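Local structure of ripening-associated protein (Musa acuminata, 4PIT) at residues Ala23-Ser28 / Leu67-Tyr72; Lys30-Asp35 / Thr52-Gly57; Leu92-Asn97 / Ser122-Arg127. The protein acts as a jacalin-family lectin that binds dimannose in two pockets and is probably built for recognising mannose-containing glycans. The protein carries 1 engineered substitution. All blocks are in the same frame, centred on the assembly; numbering follows the deposited sequence.

Contact 1: Ala23-Ser28 / Leu67-Tyr72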
loop_
_atom_site.group_PDB
_atom_site.type_symbol
_atom_site.label_atom_id
_atom_site.label_comp_id
_atom_site.label_asym_id
_atom_site.label_seq_id
_atom_site.Cartn_x
_atom_site.Cartn_y
_atom_site.Cartn_z
ATOM N N ALA B 23 -9.496 5.668 15.796
ATOM C CA ALA B 23 -9.885 5.315 17.155
ATOM C C ALA B 23 -11.025 4.323 17.302
ATOM O O ALA B 23 -11.244 3.832 18.423
ATOM C CB ALA B 23 -10.252 6.582 17.905
ATOM N N TYR B 24 -11.771 4.045 16.228
ATOM C CA TYR B 24 -12.998 3.258 16.352
ATOM C C TYR B 24 -12.812 1.810 16.006
ATOM O O TYR B 24 -11.829 1.453 15.338
ATOM C CB TYR B 24 -14.043 3.854 15.398
ATOM C CG TYR B 24 -14.248 5.348 15.532
ATOM C CD1 TYR B 24 -14.401 5.945 16.784
ATOM C CD2 TYR B 24 -14.365 6.153 14.412
ATOM C CE1 TYR B 24 -14.582 7.324 16.909
ATOM C CE2 TYR B 24 -14.593 7.524 14.525
ATOM C CZ TYR B 24 -14.685 8.106 15.773
ATOM O OH TYR B 24 -14.868 9.469 15.859
ATOM N N ARG B 25 -13.764 0.971 16.468
ATOM C CA ARG B 25 -13.723 -0.445 16.131
ATOM C C ARG B 25 -14.644 -0.678 14.930
ATOM O O ARG B 25 -15.867 -0.619 15.068
ATOM C CB ARG B 25 -14.148 -1.317 17.304
ATOM C CG ARG B 25 -14.079 -2.787 16.909
ATOM C CD ARG B 25 -14.600 -3.686 17.995
ATOM N NE ARG B 25 -14.515 -5.081 17.581
ATOM C CZ ARG B 25 -14.767 -6.108 18.387
ATOM N NH1 ARG B 25 -15.130 -5.897 19.649
ATOM N NH2 ARG B 25 -14.666 -7.351 17.938
ATOM N N ILE B 26 -14.064 -0.975 13.773
ATOM C CA ILE B 26 -14.875 -1.253 12.579
ATOM C C ILE B 26 -15.599 -2.559 12.803
ATOM O O ILE B 26 -14.932 -3.566 13.119
ATOM C CB ILE B 26 -14.011 -1.328 11.307
ATOM C CG1 ILE B 26 -13.346 0.012 10.984
ATOM C CG2 ILE B 26 -14.816 -1.830 10.103
ATOM C CD1 ILE B 26 -12.046 -0.226 10.122
ATOM N N ILE B 27 -16.936 -2.575 12.596
ATOM C CA ILE B 27 -17.661 -3.852 12.717
ATOM C C ILE B 27 -18.198 -4.311 11.359
ATOM O O ILE B 27 -18.355 -5.514 11.170
ATOM C CB ILE B 27 -18.732 -3.830 13.809
ATOM C CG1 ILE B 27 -19.830 -2.814 13.546
ATOM C CG2 ILE B 27 -18.073 -3.629 15.202
ATOM C CD1 ILE B 27 -21.153 -3.075 14.448
ATOM N N SER B 28 -18.474 -3.389 10.410
ATOM C CA SER B 28 -18.896 -3.803 9.081
ATOM C C SER B 28 -18.642 -2.690 8.083
ATOM O O SER B 28 -18.522 -1.507 8.446
ATOM C CB SER B 28 -20.350 -4.251 9.035
ATOM O OG SER B 28 -21.232 -3.186 9.322
ATOM N N LEU B 67 -17.784 -8.190 9.996
ATOM C CA LEU B 67 -16.698 -8.877 10.696
ATOM C C LEU B 67 -17.187 -9.752 11.843
ATOM O O LEU B 67 -17.882 -9.279 12.740
ATOM C CB LEU B 67 -15.654 -7.875 11.206
ATOM C CG LEU B 67 -15.023 -7.003 10.110
ATOM C CD1 LEU B 67 -14.097 -5.937 10.746
ATOM C CD2 LEU B 67 -14.257 -7.863 9.099
ATOM N N GLN B 68 -16.771 -11.019 11.819
ATOM C CA GLN B 68 -17.087 -11.957 12.905
ATOM C C GLN B 68 -16.134 -11.694 14.093
ATOM O O GLN B 68 -15.152 -10.944 13.960
ATOM C CB GLN B 68 -16.967 -13.401 12.397
ATOM C CG GLN B 68 -17.914 -13.693 11.231
ATOM C CD GLN B 68 -17.426 -14.806 10.339
ATOM O OE1 GLN B 68 -16.938 -14.578 9.220
ATOM N NE2 GLN B 68 -17.568 -16.036 10.804
ATOM N N GLU B 69 -16.409 -12.300 15.265
ATOM C CA GLU B 69 -15.483 -12.132 16.392
ATOM C C GLU B 69 -14.148 -12.737 15.969
ATOM O O GLU B 69 -14.125 -13.798 15.337
ATOM C CB GLU B 69 -16.033 -12.784 17.688
ATOM C CG GLU B 69 -15.268 -12.416 18.955
ATOM C CD GLU B 69 -15.209 -10.948 19.347
ATOM O OE1 GLU B 69 -16.230 -10.240 19.187
ATOM O OE2 GLU B 69 -14.144 -10.514 19.842
ATOM N N GLY B 70 -13.077 -11.993 16.200
ATOM C CA GLY B 70 -11.727 -12.408 15.828
ATOM C C GLY B 70 -11.384 -12.234 14.357
ATOM O O GLY B 70 -10.354 -12.734 13.901
ATOM N N GLU B 71 -12.253 -11.542 13.597
ATOM C CA GLU B 71 -12.010 -11.301 12.179
ATOM C C GLU B 71 -11.625 -9.850 11.995
ATOM O O GLU B 71 -12.272 -8.966 12.563
ATOM C CB GLU B 71 -13.254 -11.633 11.359
ATOM C CG GLU B 71 -13.023 -11.645 9.852
ATOM C CD GLU B 71 -14.243 -11.968 9.007
ATOM O OE1 GLU B 71 -15.369 -11.985 9.559
ATOM O OE2 GLU B 71 -14.071 -12.185 7.787
ATOM N N TYR B 72 -10.582 -9.618 11.204
ATOM C CA TYR B 72 -10.117 -8.253 10.962
ATOM C C TYR B 72 -9.692 -8.081 9.533
ATOM O O TYR B 72 -9.373 -9.059 8.852
ATOM C CB TYR B 72 -8.958 -7.884 11.905
ATOM C CG TYR B 72 -7.982 -9.008 12.133
ATOM C CD1 TYR B 72 -6.910 -9.209 11.275
ATOM C CD2 TYR B 72 -8.119 -9.866 13.221
ATOM C CE1 TYR B 72 -6.032 -10.280 11.453
ATOM C CE2 TYR B 72 -7.245 -10.934 13.413
ATOM C CZ TYR B 72 -6.191 -11.127 12.536
ATOM O OH TYR B 72 -5.308 -12.166 12.729
HETATM O O HOH W 1 -19.410 -7.176 13.072
#
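The guanidinium of R25 meets the carboxylate of E69 at its edge: E69 OE1 lies near the guanidinium plane, 3.5 Å from R25 NH2, with OE2 of the same carboxylate 3.7 Å from that nitrogen. The two planes stand 87° apart, and NH2 is the nitrogen that makes this long salt bridge. This is the surface end of the jacalin-type beta-prism, where strand 25-33 starts beside the loop joining strands 61-66 and 73-83. R25 is fully extended and reaches the loop with its last atoms. E69 bends back at chi2 (60°), which swings a side chain that leaves its backbone pointing away round to the arginine.

Next along the interface, L67 points at the strand. Its CD1 sits 3.5 Å from I26 O and 4.2 Å from I26 CG2, a small apolar patch with the backbone carbonyl beside it. I26 also leans on F124, in the neighbouring sheet.

A backbone bond also joins the segments: L67 N donates to I27 O at 3.0 Å, with an N-H...O angle of 154°. I27 and S28 both face T43, a classic beta bulge on the other side of the strand. The loop itself folds as a type II turn from Q68 to E71, closed by E71 N on Q68 O, and G70 takes the positive phi there. E71 braces the turn with its carboxylate: OE1 accepts a nearly straight bond from Q68 N through its anti lone pair, while OE2 is held by T96 and Y101. A single water finishes the seam, donating to I27 O at 2.7 Å and to L67 O at 2.6 Å, so I27 O takes both this water and L67 N.

Contact 2: Lys30-Asp35 / Thr52-Gly57. With MAN (alpha-D-mannopyranose), chain G; MAN (alpha-D-mannopyranose), chain C.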
loop_
_atom_site.group_PDB
_atom_site.type_symbol
_atom_site.label_atom_id
_atom_site.label_comp_id
_atom_site.label_asym_id
_atom_site.label_seq_id
_atom_site.Cartn_x
_atom_site.Cartn_y
_atom_site.Cartn_z
ATOM N N LYS B 30 -20.074 -1.645 4.139
ATOM C CA LYS B 30 -21.052 -1.920 3.095
ATOM C C LYS B 30 -20.594 -1.164 1.889
ATOM O O LYS B 30 -20.530 0.073 1.934
ATOM C CB LYS B 30 -22.454 -1.474 3.556
ATOM C CG LYS B 30 -23.576 -1.857 2.611
ATOM C CD LYS B 30 -24.938 -1.424 3.177
ATOM C CE LYS B 30 -25.454 -2.285 4.308
ATOM N NZ LYS B 30 -26.716 -1.706 4.868
ATOM N N ILE B 31 -20.209 -1.888 0.830
ATOM C CA ILE B 31 -19.720 -1.256 -0.391
ATOM C C ILE B 31 -20.868 -1.180 -1.388
ATOM O O ILE B 31 -21.445 -2.217 -1.722
ATOM C CB ILE B 31 -18.525 -2.063 -0.967
ATOM C CG1 ILE B 31 -17.328 -2.091 0.050
ATOM C CG2 ILE B 31 -18.082 -1.490 -2.351
ATOM C CD1 ILE B 31 -16.197 -3.169 -0.246
ATOM N N PHE B 32 -21.171 0.033 -1.910
ATOM C CA PHE B 32 -22.236 0.232 -2.914
ATOM C C PHE B 32 -21.586 0.336 -4.244
ATOM O O PHE B 32 -20.677 1.161 -4.421
ATOM C CB PHE B 32 -23.053 1.492 -2.637
ATOM C CG PHE B 32 -23.812 1.422 -1.335
ATOM C CD1 PHE B 32 -23.190 1.758 -0.136
ATOM C CD2 PHE B 32 -25.169 1.109 -1.325
ATOM C CE1 PHE B 32 -23.915 1.760 1.068
ATOM C CE2 PHE B 32 -25.899 1.116 -0.123
ATOM C CZ PHE B 32 -25.251 1.409 1.065
ATOM N N SER B 33 -21.983 -0.516 -5.181
ATOM C CA SER B 33 -21.327 -0.481 -6.473
ATOM C C SER B 33 -22.254 -0.828 -7.603
ATOM O O SER B 33 -23.253 -1.538 -7.417
ATOM C CB SER B 33 -20.150 -1.460 -6.498
ATOM O OG SER B 33 -20.567 -2.813 -6.365
ATOM N N GLY B 34 -21.842 -0.432 -8.788
ATOM C CA GLY B 34 -22.543 -0.795 -10.024
ATOM C C GLY B 34 -21.467 -0.916 -11.076
ATOM O O GLY B 34 -20.597 -1.790 -10.976
ATOM N N ASP B 35 -21.443 0.038 -12.028
ATOM C CA ASP B 35 -20.325 0.110 -12.977
ATOM C C ASP B 35 -19.035 0.402 -12.186
ATOM O O ASP B 35 -17.960 -0.113 -12.506
ATOM C CB ASP B 35 -20.546 1.245 -13.965
ATOM C CG ASP B 35 -21.584 1.045 -15.049
ATOM O OD1 ASP B 35 -22.124 -0.072 -15.153
ATOM O OD2 ASP B 35 -21.868 2.016 -15.762
ATOM N N THR B 52 -22.913 4.703 11.988
ATOM C CA THR B 52 -22.622 4.431 10.570
ATOM C C THR B 52 -22.350 5.732 9.874
ATOM O O THR B 52 -23.120 6.685 10.035
ATOM C CB THR B 52 -23.798 3.685 9.885
ATOM O OG1 THR B 52 -23.993 2.411 10.526
ATOM C CG2 THR B 52 -23.576 3.473 8.371
ATOM N N ARG B 53 -21.234 5.795 9.124
ATOM C CA ARG B 53 -20.946 6.964 8.300
ATOM C C ARG B 53 -20.992 6.535 6.865
ATOM O O ARG B 53 -20.407 5.491 6.533
ATOM C CB ARG B 53 -19.574 7.572 8.648
ATOM C CG ARG B 53 -19.586 8.146 10.062
ATOM C CD ARG B 53 -18.293 8.795 10.454
ATOM N NE ARG B 53 -18.336 9.174 11.870
ATOM C CZ ARG B 53 -17.350 9.792 12.507
ATOM N NH1 ARG B 53 -17.464 10.070 13.806
ATOM N NH2 ARG B 53 -16.226 10.098 11.867
ATOM N N HIS B 54 -21.612 7.362 5.997
ATOM C CA HIS B 54 -21.701 7.117 4.568
ATOM C C HIS B 54 -20.776 8.062 3.825
ATOM O O HIS B 54 -20.812 9.275 4.065
ATOM C CB HIS B 54 -23.152 7.329 4.036
ATOM C CG HIS B 54 -23.249 7.060 2.558
ATOM N ND1 HIS B 54 -23.324 5.758 2.075
ATOM C CD2 HIS B 54 -23.211 7.918 1.506
ATOM C CE1 HIS B 54 -23.340 5.865 0.746
ATOM N NE2 HIS B 54 -23.316 7.144 0.359
ATOM N N TYR B 55 -19.992 7.523 2.889
ATOM C CA TYR B 55 -19.098 8.309 2.047
ATOM C C TYR B 55 -19.380 8.012 0.595
ATOM O O TYR B 55 -19.638 6.858 0.253
ATOM C CB TYR B 55 -17.637 8.002 2.363
ATOM C CG TYR B 55 -17.308 8.127 3.836
ATOM C CD1 TYR B 55 -17.369 9.360 4.485
ATOM C CD2 TYR B 55 -16.951 7.010 4.583
ATOM C CE1 TYR B 55 -17.026 9.475 5.842
ATOM C CE2 TYR B 55 -16.600 7.116 5.926
ATOM C CZ TYR B 55 -16.653 8.339 6.552
ATOM O OH TYR B 55 -16.257 8.382 7.882
ATOM N N GLY B 56 -19.310 9.026 -0.252
ATOM C CA GLY B 56 -19.647 8.828 -1.657
ATOM C C GLY B 56 -21.128 9.089 -1.899
ATOM O O GLY B 56 -21.805 9.656 -1.040
ATOM N N GLY B 57 -21.600 8.677 -3.059
ATOM C CA GLY B 57 -22.956 8.932 -3.555
ATOM C C GLY B 57 -24.011 7.932 -3.154
ATOM O O GLY B 57 -23.762 7.013 -2.358
HETATM C C1 MAN G . -24.935 1.577 -12.760
HETATM C C2 MAN G . -25.960 1.415 -11.642
HETATM C C3 MAN G . -26.020 2.671 -10.770
HETATM C C4 MAN G . -24.634 3.092 -10.285
HETATM C C5 MAN G . -23.667 3.226 -11.462
HETATM C C6 MAN G . -22.234 3.490 -11.031
HETATM O O2 MAN G . -25.610 0.270 -10.880
HETATM O O3 MAN G . -26.874 2.475 -9.649
HETATM O O4 MAN G . -24.758 4.347 -9.636
HETATM O O5 MAN G . -23.663 2.005 -12.225
HETATM O O6 MAN G . -21.713 2.434 -10.214
HETATM C C1 MAN C . -24.568 3.919 -15.385
HETATM C C2 MAN C . -24.883 2.466 -15.010
HETATM C C3 MAN C . -25.820 1.831 -16.037
HETATM C C4 MAN C . -27.060 2.693 -16.250
HETATM C C5 MAN C . -26.617 4.103 -16.633
HETATM C C6 MAN C . -27.750 5.077 -16.855
HETATM O O1 MAN C . -23.729 3.951 -16.503
HETATM O O2 MAN C . -25.482 2.474 -13.720
HETATM O O3 MAN C . -26.186 0.512 -15.645
HETATM O O4 MAN C . -27.886 2.130 -17.266
HETATM O O5 MAN C . -25.783 4.648 -15.596
HETATM O O6 MAN C . -27.306 6.188 -17.620
#
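F32 and H54 leave their strands with different first torsions. F32 has CG beside its backbone N (chi1 -64°), whereas H54 carries CG away from the backbone N, beside the carbonyl carbon (chi1 -179°). H54 starts off to one side of the facing segment, and this torsion swings its imidazole over to the phenyl ring. The two form an offset edge-to-face pair, with the imidazole edge turned to the phenylalanine face. Their planes are inclined by 74° and their centroids lie 5.7 Å apart. The nearest atoms are F32 CE1 and H54 CE1, at 4.2 Å, an easy contact on the protein surface.

Strands 25-33 and 49-56 are not neighbours, because strand 37-46 runs between them; the rings meet across one face of it. D41 of that middle strand touches F32 and is hydrogen-bonded through OD1 to H54 ND1. The other imidazole nitrogen, NE2, donates to G57 O at 2.8 Å; the carbonyl oxygen lies close to the ring plane, while NE2 sits above the plane of the carbonyl. Bonds at both nitrogens fix the turn of the ring, and the carboxylate beside it would tend to favour a protonated imidazole.

After S33 the strand gives way to the loop that holds the sugar. D35 N points almost straight at the ring oxygen O5 of the chain G mannose, 3.0 Å away, and G34 N lies 3.2 Å from its O6. D35 OD2 accepts from O1 of the chain C mannose at 2.8 Å and is also hydrogen-bonded to Y83 OH, which steadies the carboxylate. G34, having no side chain, lets the chain G sugar close in on the backbone. With D38 also hydrogen-bonded to mannose, G34 to D38 form the GXXXD glycan-binding loop of jacalin-type lectins.

Contact 3: Leu92-Asn97 / Ser122-Arg127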
loop_
_atom_site.group_PDB
_atom_site.type_symbol
_atom_site.label_atom_id
_atom_site.label_comp_id
_atom_site.label_asym_id
_atom_site.label_seq_id
_atom_site.Cartn_x
_atom_site.Cartn_y
_atom_site.Cartn_z
ATOM N N LEU B 92 -13.349 -2.341 -5.911
ATOM C CA LEU B 92 -12.794 -2.331 -4.554
ATOM C C LEU B 92 -13.115 -3.638 -3.855
ATOM O O LEU B 92 -14.265 -4.066 -3.796
ATOM C CB LEU B 92 -13.360 -1.143 -3.758
ATOM C CG LEU B 92 -12.902 -1.003 -2.285
ATOM C CD1 LEU B 92 -11.417 -0.667 -2.217
ATOM C CD2 LEU B 92 -13.668 0.111 -1.599
ATOM N N GLY B 93 -12.095 -4.217 -3.263
ATOM C CA GLY B 93 -12.287 -5.414 -2.465
ATOM C C GLY B 93 -11.428 -5.398 -1.225
ATOM O O GLY B 93 -10.555 -4.535 -1.065
ATOM N N PHE B 94 -11.685 -6.378 -0.337
ATOM C CA PHE B 94 -10.935 -6.508 0.915
ATOM C C PHE B 94 -10.693 -7.948 1.238
ATOM O O PHE B 94 -11.507 -8.809 0.873
ATOM C CB PHE B 94 -11.741 -5.917 2.093
ATOM C CG PHE B 94 -11.865 -4.416 2.079
ATOM C CD1 PHE B 94 -12.920 -3.794 1.416
ATOM C CD2 PHE B 94 -10.925 -3.621 2.724
ATOM C CE1 PHE B 94 -13.034 -2.394 1.404
ATOM C CE2 PHE B 94 -11.038 -2.213 2.705
ATOM C CZ PHE B 94 -12.094 -1.616 2.045
ATOM N N SER B 95 -9.636 -8.199 2.006
ATOM C CA SER B 95 -9.321 -9.501 2.574
ATOM C C SER B 95 -9.396 -9.413 4.076
ATOM O O SER B 95 -8.981 -8.418 4.653
ATOM C CB SER B 95 -7.895 -9.936 2.201
ATOM O OG SER B 95 -7.669 -9.870 0.805
ATOM N N THR B 96 -9.921 -10.448 4.714
ATOM C CA THR B 96 -9.836 -10.568 6.159
ATOM C C THR B 96 -8.942 -11.767 6.426
ATOM O O THR B 96 -8.531 -12.462 5.500
ATOM C CB THR B 96 -11.189 -10.690 6.858
ATOM O OG1 THR B 96 -11.713 -12.005 6.612
ATOM C CG2 THR B 96 -12.183 -9.593 6.483
ATOM N N ASN B 97 -8.668 -12.033 7.700
ATOM C CA ASN B 97 -7.890 -13.211 8.056
ATOM C C ASN B 97 -8.728 -14.485 7.819
ATOM O O ASN B 97 -8.184 -15.584 7.913
ATOM C CB ASN B 97 -7.437 -13.105 9.513
ATOM C CG ASN B 97 -8.576 -12.940 10.496
ATOM O OD1 ASN B 97 -9.496 -12.144 10.297
ATOM N ND2 ASN B 97 -8.535 -13.675 11.606
ATOM N N SER B 122 -7.300 -0.235 10.582
ATOM C CA SER B 122 -7.998 0.241 11.772
ATOM C C SER B 122 -8.902 1.455 11.536
ATOM O O SER B 122 -9.517 1.944 12.495
ATOM C CB SER B 122 -6.978 0.595 12.847
ATOM O OG SER B 122 -6.082 1.580 12.362
ATOM N N GLY B 123 -8.991 1.954 10.303
ATOM C CA GLY B 123 -9.829 3.098 9.999
ATOM C C GLY B 123 -9.676 3.432 8.528
ATOM O O GLY B 123 -8.813 2.883 7.830
ATOM N N PHE B 124 -10.490 4.380 8.076
ATOM C CA PHE B 124 -10.532 4.785 6.685
ATOM C C PHE B 124 -10.470 6.271 6.508
ATOM O O PHE B 124 -10.915 7.041 7.346
ATOM C CB PHE B 124 -11.859 4.315 6.036
ATOM C CG PHE B 124 -11.954 2.823 5.877
ATOM C CD1 PHE B 124 -11.323 2.183 4.818
ATOM C CD2 PHE B 124 -12.712 2.062 6.759
ATOM C CE1 PHE B 124 -11.421 0.802 4.652
ATOM C CE2 PHE B 124 -12.818 0.677 6.585
ATOM C CZ PHE B 124 -12.181 0.062 5.522
ATOM N N PHE B 125 -9.970 6.673 5.354
ATOM C CA PHE B 125 -10.014 8.064 4.900
ATOM C C PHE B 125 -10.137 7.998 3.374
ATOM O O PHE B 125 -10.023 6.914 2.793
ATOM C CB PHE B 125 -8.802 8.900 5.385
ATOM C CG PHE B 125 -7.463 8.509 4.817
ATOM C CD1 PHE B 125 -6.761 7.420 5.330
ATOM C CD2 PHE B 125 -6.927 9.193 3.722
ATOM C CE1 PHE B 125 -5.509 7.053 4.795
ATOM C CE2 PHE B 125 -5.672 8.826 3.192
ATOM C CZ PHE B 125 -4.980 7.748 3.729
ATOM N N GLY B 126 -10.412 9.124 2.736
ATOM C CA GLY B 126 -10.486 9.140 1.272
ATOM C C GLY B 126 -11.241 10.342 0.781
ATOM O O GLY B 126 -11.150 11.422 1.386
ATOM N N ARG B 127 -11.917 10.194 -0.369
ATOM C CA ARG B 127 -12.670 11.304 -0.954
ATOM C C ARG B 127 -13.928 10.724 -1.576
ATOM O O ARG B 127 -13.905 9.609 -2.109
ATOM C CB ARG B 127 -11.833 12.050 -2.036
ATOM C CG ARG B 127 -10.499 12.630 -1.513
ATOM C CD ARG B 127 -9.763 13.429 -2.610
ATOM N NE ARG B 127 -10.498 14.653 -2.876
ATOM C CZ ARG B 127 -10.340 15.785 -2.210
ATOM N NH1 ARG B 127 -11.092 16.834 -2.498
ATOM N NH2 ARG B 127 -9.448 15.871 -1.222
#
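F94 and F124 reach toward each other from opposite directions, and their rings meet deep in the middle of the jacalin-type beta-prism. Their CA atoms are 12.7 Å apart, so the gap between strands 86-96 and 118-128, which belong to different sheets of the prism, is bridged by side chains alone. CB of each residue points at the other segment, and both set CG beside the backbone N (chi1 -70° in F94, -69° in F124).

The ring planes are nearly perpendicular, at 87°, yet the approach is oblique, with centroids 5.8 Å apart. Seen from F124, the partner comes in at the edge: F94 CE2 lies in the plane of the F124 ring. Both CE2 and CZ of F94 bear on F124, and the CE2-CZ bond of F94 does the touching.

Residues of all three sheets close round the pair. I31 of strand 25-33 packs on F94, and I26 and V29 of that strand pack on F124; L73 and M76 add to the F94 side, I135 and V137 to the F124 side. The next residue along, F125, is turned outward, where it makes a cation-pi contact with K6 and packs on A117 of the second subunit. At the centre, F124 CE1 sits 3.6 Å from both F94 CE2 and F94 CZ.

In the fold
Contact 3 joins two of the three four-stranded sheets of the beta-prism, contact 2 stays within the third, and contact 1 sets a strand of that third sheet against the loop leading to the next. Contacts 1 and 2 share strand 25-33, near its start and its end, with centres about 18 Å apart; contact 3 lies about 12 Å from each, close to the centre of the chain. Along the sequence, contact 2 falls between the two halves of contact 1, and contact 3 follows both. A Y72-N97 hydrogen bond, beside E71-T96, links contacts 1 and 3, while I31 of contact 2 packs against F94. The glycan loop thus grows from a strand anchored in the core.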